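Local coordinates for shikimate dehydrogenase-like protein HI_0607 (Haemophilus influenzae, PDB 1NPY) that catalyses the NADP(+)-dependent oxidation of shikimate to 3-dehydroshikimate in vitro, though so weakly that shikimate may not be its biological substrate, at residues V108-K113 with A236-L241; L33-K38 with L249-R254. One frame throughout, in Å; residues are numbered along the deposited sequence.

Interaction 1 of 2, residues V108-K113 with A236-L241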
ATOM      1  N   VAL A 108       0.777   5.297  -7.123  1.00 11.16           N
ATOM      2  CA  VAL A 108       0.616   6.262  -8.215  1.00 11.50           C
ATOM      3  C   VAL A 108       1.050   7.656  -7.757  1.00 12.02           C
ATOM      4  O   VAL A 108       1.758   8.365  -8.482  1.00 12.47           O
ATOM      5  CB  VAL A 108      -0.844   6.314  -8.699  1.00 10.52           C
ATOM      6  CG1 VAL A 108      -1.059   7.498  -9.670  1.00 13.27           C
ATOM      7  CG2 VAL A 108      -1.271   5.014  -9.362  1.00 11.05           C
ATOM      8  N   LYS A 109       0.600   8.078  -6.580  1.00 11.55           N
ATOM      9  CA  LYS A 109       1.023   9.339  -5.997  1.00 12.53           C
ATOM     10  C   LYS A 109       2.519   9.496  -5.748  1.00 12.49           C
ATOM     11  O   LYS A 109       3.073  10.575  -5.989  1.00 13.69           O
ATOM     12  CB  LYS A 109       0.230   9.689  -4.727  1.00 12.96           C
ATOM     13  CG  LYS A 109      -1.241  10.020  -5.008  1.00 19.36           C
ATOM     14  CD  LYS A 109      -1.947  10.709  -3.845  1.00 24.92           C
ATOM     15  CE  LYS A 109      -3.274  11.398  -4.218  1.00 29.75           C
ATOM     16  NZ  LYS A 109      -3.348  11.813  -5.652  1.00 33.56           N
ATOM     17  N   LEU A 110       3.179   8.447  -5.260  1.00 11.48           N
ATOM     18  CA  LEU A 110       4.614   8.497  -5.052  1.00 10.95           C
ATOM     19  C   LEU A 110       5.429   8.524  -6.345  1.00 11.31           C
ATOM     20  O   LEU A 110       6.470   9.199  -6.419  1.00 11.09           O
ATOM     21  CB  LEU A 110       5.030   7.313  -4.178  1.00 12.17           C
ATOM     22  CG  LEU A 110       4.540   7.431  -2.738  1.00 12.72           C
ATOM     23  CD1 LEU A 110       4.570   6.069  -2.070  1.00 16.04           C
ATOM     24  CD2 LEU A 110       5.420   8.422  -1.971  1.00 15.12           C
ATOM     25  N   ILE A 111       4.940   7.841  -7.374  1.00 11.30           N
ATOM     26  CA  ILE A 111       5.590   7.866  -8.681  1.00 13.49           C
ATOM     27  C   ILE A 111       5.608   9.318  -9.142  1.00 14.92           C
ATOM     28  O   ILE A 111       6.627   9.842  -9.591  1.00 14.61           O
ATOM     29  CB  ILE A 111       4.859   6.943  -9.689  1.00 13.85           C
ATOM     30  CG1 ILE A 111       5.228   5.485  -9.383  1.00 12.83           C
ATOM     31  CG2 ILE A 111       5.236   7.235 -11.132  1.00 17.58           C
ATOM     32  CD1 ILE A 111       4.318   4.454 -10.074  1.00 14.46           C
ATOM     33  N   GLU A 112       4.460   9.970  -9.020  1.00 14.61           N
ATOM     34  CA  GLU A 112       4.358  11.384  -9.365  1.00 17.51           C
ATOM     35  C   GLU A 112       5.211  12.277  -8.465  1.00 16.98           C
ATOM     36  O   GLU A 112       5.970  13.127  -8.934  1.00 17.33           O
ATOM     37  CB  GLU A 112       2.895  11.819  -9.310  1.00 18.60           C
ATOM     38  CG  GLU A 112       2.747  13.283  -9.702  1.00 23.17           C
ATOM     39  CD  GLU A 112       1.305  13.676  -9.944  1.00 31.60           C
ATOM     40  OE1 GLU A 112       0.712  14.319  -9.051  1.00 37.04           O
ATOM     41  OE2 GLU A 112       0.781  13.360 -11.036  1.00 37.85           O
ATOM     42  N   LYS A 113       5.097  12.090  -7.155  1.00 16.66           N
ATOM     43  CA  LYS A 113       5.822  12.918  -6.202  1.00 16.81           C
ATOM     44  C   LYS A 113       7.323  12.946  -6.455  1.00 16.68           C
ATOM     45  O   LYS A 113       7.958  13.995  -6.416  1.00 16.98           O
ATOM     46  CB  LYS A 113       5.569  12.431  -4.780  1.00 17.72           C
ATOM     47  CG  LYS A 113       6.313  13.265  -3.766  1.00 22.47           C
ATOM     48  CD  LYS A 113       5.897  12.923  -2.346  1.00 26.50           C
ATOM     49  CE  LYS A 113       6.844  13.590  -1.360  1.00 30.68           C
ATOM     50  NZ  LYS A 113       6.177  13.602  -0.030  1.00 32.98           N
ATOM     51  N   ALA A 236       7.557   2.948   4.467  1.00 15.76           N
ATOM     52  CA  ALA A 236       6.866   3.775   5.447  1.00 15.74           C
ATOM     53  C   ALA A 236       6.044   4.859   4.753  1.00 15.45           C
ATOM     54  O   ALA A 236       4.942   5.185   5.199  1.00 15.11           O
ATOM     55  CB  ALA A 236       7.830   4.382   6.431  1.00 16.85           C
ATOM     56  N   ALA A 237       6.608   5.454   3.707  1.00 15.52           N
ATOM     57  CA  ALA A 237       5.856   6.427   2.927  1.00 14.84           C
ATOM     58  C   ALA A 237       4.580   5.840   2.335  1.00 13.80           C
ATOM     59  O   ALA A 237       3.596   6.579   2.217  1.00 11.69           O
ATOM     60  CB  ALA A 237       6.687   7.016   1.804  1.00 15.22           C
ATOM     61  N   VAL A 238       4.639   4.586   1.878  1.00 11.72           N
ATOM     62  CA  VAL A 238       3.475   3.903   1.348  1.00 11.67           C
ATOM     63  C   VAL A 238       2.421   3.722   2.435  1.00 10.35           C
ATOM     64  O   VAL A 238       1.250   4.057   2.236  1.00 11.51           O
ATOM     65  CB  VAL A 238       3.800   2.561   0.668  1.00 11.58           C
ATOM     66  CG1 VAL A 238       2.541   1.921   0.171  1.00  9.65           C
ATOM     67  CG2 VAL A 238       4.714   2.746  -0.537  1.00 12.16           C
ATOM     68  N   ILE A 239       2.820   3.212   3.600  1.00 10.76           N
ATOM     69  CA  ILE A 239       1.837   2.924   4.644  1.00 10.35           C
ATOM     70  C   ILE A 239       1.156   4.203   5.096  1.00 10.46           C
ATOM     71  O   ILE A 239      -0.065   4.231   5.318  1.00 11.49           O
ATOM     72  CB  ILE A 239       2.478   2.228   5.844  1.00 11.32           C
ATOM     73  CG1 ILE A 239       2.925   0.826   5.436  1.00 13.20           C
ATOM     74  CG2 ILE A 239       1.511   2.103   7.007  1.00 16.02           C
ATOM     75  CD1 ILE A 239       3.592   0.070   6.545  1.00 19.56           C
ATOM     76  N   VAL A 240       1.960   5.249   5.259  1.00  9.57           N
ATOM     77  CA  VAL A 240       1.383   6.513   5.686  1.00 10.27           C
ATOM     78  C   VAL A 240       0.445   7.121   4.643  1.00  9.53           C
ATOM     79  O   VAL A 240      -0.664   7.546   4.982  1.00  8.75           O
ATOM     80  CB  VAL A 240       2.465   7.522   6.123  1.00 10.65           C
ATOM     81  CG1 VAL A 240       1.796   8.884   6.392  1.00 11.40           C
ATOM     82  CG2 VAL A 240       3.178   7.011   7.360  1.00 12.45           C
ATOM     83  N   LEU A 241       0.833   7.146   3.374  1.00 10.01           N
ATOM     84  CA  LEU A 241       0.032   7.811   2.360  1.00 11.36           C
ATOM     85  C   LEU A 241      -1.242   7.019   2.124  1.00 11.28           C
ATOM     86  O   LEU A 241      -2.296   7.634   1.952  1.00 10.47           O
ATOM     87  CB  LEU A 241       0.816   7.966   1.050  1.00 12.25           C
ATOM     88  CG  LEU A 241       0.123   8.731  -0.082  1.00 14.84           C
ATOM     89  CD1 LEU A 241      -0.430  10.059   0.428  1.00 18.32           C
ATOM     90  CD2 LEU A 241       1.151   8.932  -1.212  1.00 17.83           C
TER

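Interaction 2 of 2, residues L33-K38 with L249-R254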
ATOM      1  N   LEU A  33     -12.516  16.637  14.630  1.00 12.48           N
ATOM      2  CA  LEU A  33     -13.526  15.781  14.011  1.00 11.63           C
ATOM      3  C   LEU A  33     -14.197  14.823  14.982  1.00 10.87           C
ATOM      4  O   LEU A  33     -13.530  14.174  15.790  1.00 11.85           O
ATOM      5  CB  LEU A  33     -12.905  14.943  12.910  1.00 12.27           C
ATOM      6  CG  LEU A  33     -12.567  15.658  11.613  1.00 12.42           C
ATOM      7  CD1 LEU A  33     -11.482  15.012  10.800  1.00 12.66           C
ATOM      8  CD2 LEU A  33     -13.817  15.785  10.743  1.00 12.55           C
ATOM      9  N   ASN A  34     -15.522  14.771  14.913  1.00 12.32           N
ATOM     10  CA  ASN A  34     -16.303  13.905  15.788  1.00 10.95           C
ATOM     11  C   ASN A  34     -16.414  12.492  15.229  1.00 10.04           C
ATOM     12  O   ASN A  34     -17.462  12.071  14.714  1.00  8.51           O
ATOM     13  CB  ASN A  34     -17.713  14.478  15.976  1.00 11.22           C
ATOM     14  CG  ASN A  34     -18.471  13.772  17.088  1.00 11.56           C
ATOM     15  OD1 ASN A  34     -17.865  13.128  17.949  1.00 13.75           O
ATOM     16  ND2 ASN A  34     -19.793  13.924  17.097  1.00 14.86           N
ATOM     17  N   PHE A  35     -15.272  11.819  15.311  1.00 10.65           N
ATOM     18  CA  PHE A  35     -15.003  10.509  14.722  1.00  9.57           C
ATOM     19  C   PHE A  35     -14.172   9.749  15.757  1.00  8.54           C
ATOM     20  O   PHE A  35     -13.399  10.356  16.512  1.00 10.04           O
ATOM     21  CB  PHE A  35     -14.136  10.614  13.472  1.00  8.78           C
ATOM     22  CG  PHE A  35     -14.864  10.857  12.170  1.00  9.42           C
ATOM     23  CD1 PHE A  35     -15.496  12.066  11.904  1.00 11.89           C
ATOM     24  CD2 PHE A  35     -14.833   9.902  11.163  1.00  7.47           C
ATOM     25  CE1 PHE A  35     -16.126  12.290  10.700  1.00 10.97           C
ATOM     26  CE2 PHE A  35     -15.444  10.113   9.964  1.00 11.66           C
ATOM     27  CZ  PHE A  35     -16.111  11.308   9.731  1.00 10.20           C
ATOM     28  N   ILE A  36     -14.326   8.426  15.765  1.00  8.41           N
ATOM     29  CA  ILE A  36     -13.433   7.478  16.433  1.00  7.93           C
ATOM     30  C   ILE A  36     -13.089   6.332  15.497  1.00  8.28           C
ATOM     31  O   ILE A  36     -13.825   6.028  14.546  1.00  8.32           O
ATOM     32  CB  ILE A  36     -14.041   6.901  17.715  1.00  8.80           C
ATOM     33  CG1 ILE A  36     -15.396   6.248  17.442  1.00  9.14           C
ATOM     34  CG2 ILE A  36     -14.109   7.963  18.777  1.00  8.06           C
ATOM     35  CD1 ILE A  36     -15.923   5.341  18.564  1.00 14.89           C
ATOM     36  N   TYR A  37     -11.928   5.720  15.718  1.00  8.82           N
ATOM     37  CA  TYR A  37     -11.470   4.617  14.897  1.00  8.12           C
ATOM     38  C   TYR A  37     -11.161   3.407  15.790  1.00  8.72           C
ATOM     39  O   TYR A  37     -10.594   3.573  16.874  1.00  9.83           O
ATOM     40  CB  TYR A  37     -10.164   4.979  14.193  1.00  8.69           C
ATOM     41  CG  TYR A  37      -9.760   4.077  13.040  1.00  7.47           C
ATOM     42  CD1 TYR A  37     -10.027   4.451  11.721  1.00  8.62           C
ATOM     43  CD2 TYR A  37      -9.103   2.861  13.236  1.00  7.07           C
ATOM     44  CE1 TYR A  37      -9.651   3.676  10.647  1.00 11.02           C
ATOM     45  CE2 TYR A  37      -8.696   2.087  12.161  1.00 10.37           C
ATOM     46  CZ  TYR A  37      -8.949   2.509  10.861  1.00  8.02           C
ATOM     47  OH  TYR A  37      -8.560   1.798   9.754  1.00  9.44           O
ATOM     48  N   LYS A  38     -11.555   2.221  15.348  1.00  9.08           N
ATOM     49  CA  LYS A  38     -11.102   0.996  16.012  1.00  9.66           C
ATOM     50  C   LYS A  38     -10.903  -0.151  15.036  1.00  9.63           C
ATOM     51  O   LYS A  38     -11.672  -0.320  14.090  1.00  8.49           O
ATOM     52  CB  LYS A  38     -12.106   0.567  17.082  1.00 10.80           C
ATOM     53  CG  LYS A  38     -11.502  -0.395  18.090  1.00 13.02           C
ATOM     54  CD  LYS A  38     -12.542  -0.912  19.069  1.00 13.54           C
ATOM     55  CE  LYS A  38     -12.997  -2.314  18.694  1.00 10.96           C
ATOM     56  NZ  LYS A  38     -11.924  -3.350  18.872  1.00 10.49           N
ATOM     57  N   LEU A 249     -10.860  10.119   2.434  1.00  8.52           N
ATOM     58  CA  LEU A 249     -12.106   9.557   1.934  1.00  9.39           C
ATOM     59  C   LEU A 249     -13.202   9.574   3.005  1.00  9.34           C
ATOM     60  O   LEU A 249     -14.368   9.849   2.730  1.00  9.98           O
ATOM     61  CB  LEU A 249     -11.873   8.153   1.406  1.00  9.05           C
ATOM     62  CG  LEU A 249     -11.218   8.097   0.033  1.00 11.30           C
ATOM     63  CD1 LEU A 249     -10.666   6.714  -0.264  1.00 10.30           C
ATOM     64  CD2 LEU A 249     -12.148   8.517  -1.093  1.00 15.12           C
ATOM     65  N   TYR A 250     -12.833   9.233   4.229  1.00  8.56           N
ATOM     66  CA  TYR A 250     -13.854   9.107   5.273  1.00  7.82           C
ATOM     67  C   TYR A 250     -14.345  10.468   5.776  1.00  9.24           C
ATOM     68  O   TYR A 250     -15.531  10.606   6.067  1.00  8.68           O
ATOM     69  CB  TYR A 250     -13.351   8.333   6.481  1.00  7.45           C
ATOM     70  CG  TYR A 250     -12.760   6.952   6.233  1.00  7.25           C
ATOM     71  CD1 TYR A 250     -13.137   6.156   5.164  1.00  7.95           C
ATOM     72  CD2 TYR A 250     -11.826   6.444   7.111  1.00  9.84           C
ATOM     73  CE1 TYR A 250     -12.554   4.907   4.967  1.00  7.54           C
ATOM     74  CE2 TYR A 250     -11.222   5.209   6.921  1.00  7.67           C
ATOM     75  CZ  TYR A 250     -11.625   4.433   5.855  1.00  7.76           C
ATOM     76  OH  TYR A 250     -11.015   3.218   5.667  1.00 10.07           O
ATOM     77  N   THR A 251     -13.435  11.431   5.941  1.00  9.54           N
ATOM     78  CA  THR A 251     -13.735  12.676   6.661  1.00 10.97           C
ATOM     79  C   THR A 251     -13.923  13.907   5.764  1.00 10.42           C
ATOM     80  O   THR A 251     -14.327  14.966   6.242  1.00 11.15           O
ATOM     81  CB  THR A 251     -12.601  13.077   7.579  1.00 10.84           C
ATOM     82  OG1 THR A 251     -11.442  13.361   6.776  1.00 12.75           O
ATOM     83  CG2 THR A 251     -12.216  11.959   8.545  1.00 10.26           C
ATOM     84  N   HIS A 252     -13.477  13.789   4.525  1.00 10.69           N
ATOM     85  CA  HIS A 252     -13.397  14.898   3.568  1.00 11.76           C
ATOM     86  C   HIS A 252     -12.407  15.996   3.934  1.00 11.61           C
ATOM     87  O   HIS A 252     -12.496  17.128   3.453  1.00 12.27           O
ATOM     88  CB  HIS A 252     -14.769  15.515   3.297  1.00 12.66           C
ATOM     89  CG  HIS A 252     -15.703  14.553   2.636  1.00 14.34           C
ATOM     90  ND1 HIS A 252     -16.948  14.256   3.142  1.00 20.81           N
ATOM     91  CD2 HIS A 252     -15.518  13.744   1.568  1.00 16.28           C
ATOM     92  CE1 HIS A 252     -17.518  13.354   2.367  1.00 17.21           C
ATOM     93  NE2 HIS A 252     -16.673  13.021   1.409  1.00 20.73           N
ATOM     94  N   GLN A 253     -11.428  15.659   4.759  1.00 10.54           N
ATOM     95  CA  GLN A 253     -10.295  16.517   5.087  1.00 10.63           C
ATOM     96  C   GLN A 253      -8.966  15.789   4.884  1.00 11.30           C
ATOM     97  O   GLN A 253      -8.761  14.687   5.405  1.00 10.98           O
ATOM     98  CB  GLN A 253     -10.364  16.996   6.537  1.00 11.67           C
ATOM     99  CG  GLN A 253     -11.460  18.031   6.784  1.00 12.75           C
ATOM    100  CD  GLN A 253     -11.453  18.615   8.189  1.00 12.49           C
ATOM    101  OE1 GLN A 253     -10.397  19.048   8.667  1.00 15.44           O
ATOM    102  NE2 GLN A 253     -12.633  18.730   8.804  1.00 11.80           N
ATOM    103  N   ARG A 254      -8.061  16.450   4.182  1.00 11.96           N
ATOM    104  CA  ARG A 254      -6.672  16.018   4.040  1.00 11.03           C
ATOM    105  C   ARG A 254      -5.887  16.722   5.138  1.00 11.13           C
ATOM    106  O   ARG A 254      -5.800  17.962   5.160  1.00 10.46           O
ATOM    107  CB  ARG A 254      -6.137  16.418   2.658  1.00 11.47           C
ATOM    108  CG  ARG A 254      -4.704  15.998   2.376  1.00 11.65           C
ATOM    109  CD  ARG A 254      -4.240  16.349   0.976  1.00 13.56           C
ATOM    110  NE  ARG A 254      -5.084  15.774  -0.080  1.00 13.42           N
ATOM    111  CZ  ARG A 254      -4.980  15.985  -1.395  1.00 17.26           C
ATOM    112  NH1 ARG A 254      -4.082  16.810  -1.912  1.00 17.10           N
ATOM    113  NH2 ARG A 254      -5.812  15.392  -2.243  1.00 18.42           N
TER
HETATM  114  O   HOH W   1      -8.737   3.213   7.376  1.00 12.35           O

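Interaction 1 of 2, residues V108-K113 with A236-L241
Leu110 points from helix 102-113 at helix 235-251, and its isobutyl group meets Ala237, Val238 and Leu241 together. These are the two helices that join the domains of the shikimate dehydrogenase fold: the first leads from the mixed sheet of the substrate domain into the parallel, Rossmann-type sheet, and the second starts just after the last strand of that sheet and runs back. Their short segments cross at 122° with axes 10.9 Å apart, a separation that side chains alone bridge, and no hydrogen bond spans the gap.

The branches of Leu110 divide the work. CD1 reaches Val238, where it lies 3.7 Å from CG2, the two side chains crossing obliquely. CD2 turns the other way and touches the methyl of Ala237, more loosely, with 4.2 Å between Leu110 CD2 and Ala237 CB. Leu241 runs past Leu110 in the opposite sense, so the two leucines lie flank against flank, and Leu110 CG rests 4.0 Å from Leu241 CD2. Here the torsion matters: Leu241 CG is anti to its backbone N (chi1 -176°), which sets CG beside the carbonyl carbon.

On the inner side, Val238 also packs on Met130, a residue of the probable NADP(+) site, and its side chain is about 4 Å, at the nearest atoms, from that of Asp103, the inferred substrate ligand. The crossing therefore lies beside residues expected to contact cofactor and substrate. The outer margin belongs to Lys109, whose aliphatic root faces the neighbouring helix while the amino group bends off elsewhere; the touch is made by CB, 3.7 Å from the same Leu241 CD2 methyl that abuts Leu110.

Interaction 2 of 2, residues L33-K38 with L249-R254
Thr251 meets Phe35 with its methyl because chi1 (64°) sets OG1 between the backbone N and the carbonyl carbon, leaving CG2 anti to that carbonyl and aimed at the ring. The Phe35 ring is carried by CG anti to its own carbonyl carbon (chi1 -86°). The result is a CH-pi contact: CG2 of Thr251 stands over one face, 4.1 Å from the centroid of the Phe35 ring and 16° off its normal, shifted toward the rim. The same methyl lies 3.9 Å from Leu33 CD1, the leucine crossing the threonine at about a right angle. The other branch of Leu33 meets Gln253 tip to tip, with CD2 3.7 Å from Gln253 NE2, a van der Waals touch of a methyl on the amide nitrogen, with no hydrogen bond.

OG1 of Thr251, turned away from the ring, serves the backbone. It accepts from Gln253 N at 3.1 Å in an ST turn and is also hydrogen-bonded to Phe247 O, so it is gripped from both chain directions where helix 235-251 ends and His252 takes a positive phi. That C-terminal end is docked on strand 35-40, an outermost strand of the mixed sheet in the substrate-binding domain, so the second of the two connecting helices ends against that domain. Tyr250 O, which approaches the Phe35 ring obliquely at CZ, is itself bound by Arg58 NE.

Two residues along the strand, Tyr37 presents its ring edge to Tyr250, with CE2 of Tyr250 near the plane of the Tyr37 ring and 4.3 Å from Tyr37 CE1. His24 stacks on Tyr37. A water joins the two phenols, lying in the plane of the Tyr37 ring at its edge, 2.8 Å from Tyr37 OH and 2.8 Å from Tyr250 OH.

How the interactions relate
Helix 235-251 takes part in both contacts, from opposite ends. Near its start, interaction 1 sets it against the other connecting helix close to the chain centre and beside the expected cofactor and substrate sites; near its end, interaction 2, its centre about 19 Å from that of the chain, holds it against an edge strand. The centres of the two contacts lie 20 Å apart, and along the chain 108-113/236-241 is nested inside the loop closed by 33-38/249-254. Both are partly buried, but the chemistry differs: purely aliphatic contacts between two helices in interaction 1, aromatic rings, a hydroxyl turn and a bridging water in interaction 2, at the C-terminal end of the helix.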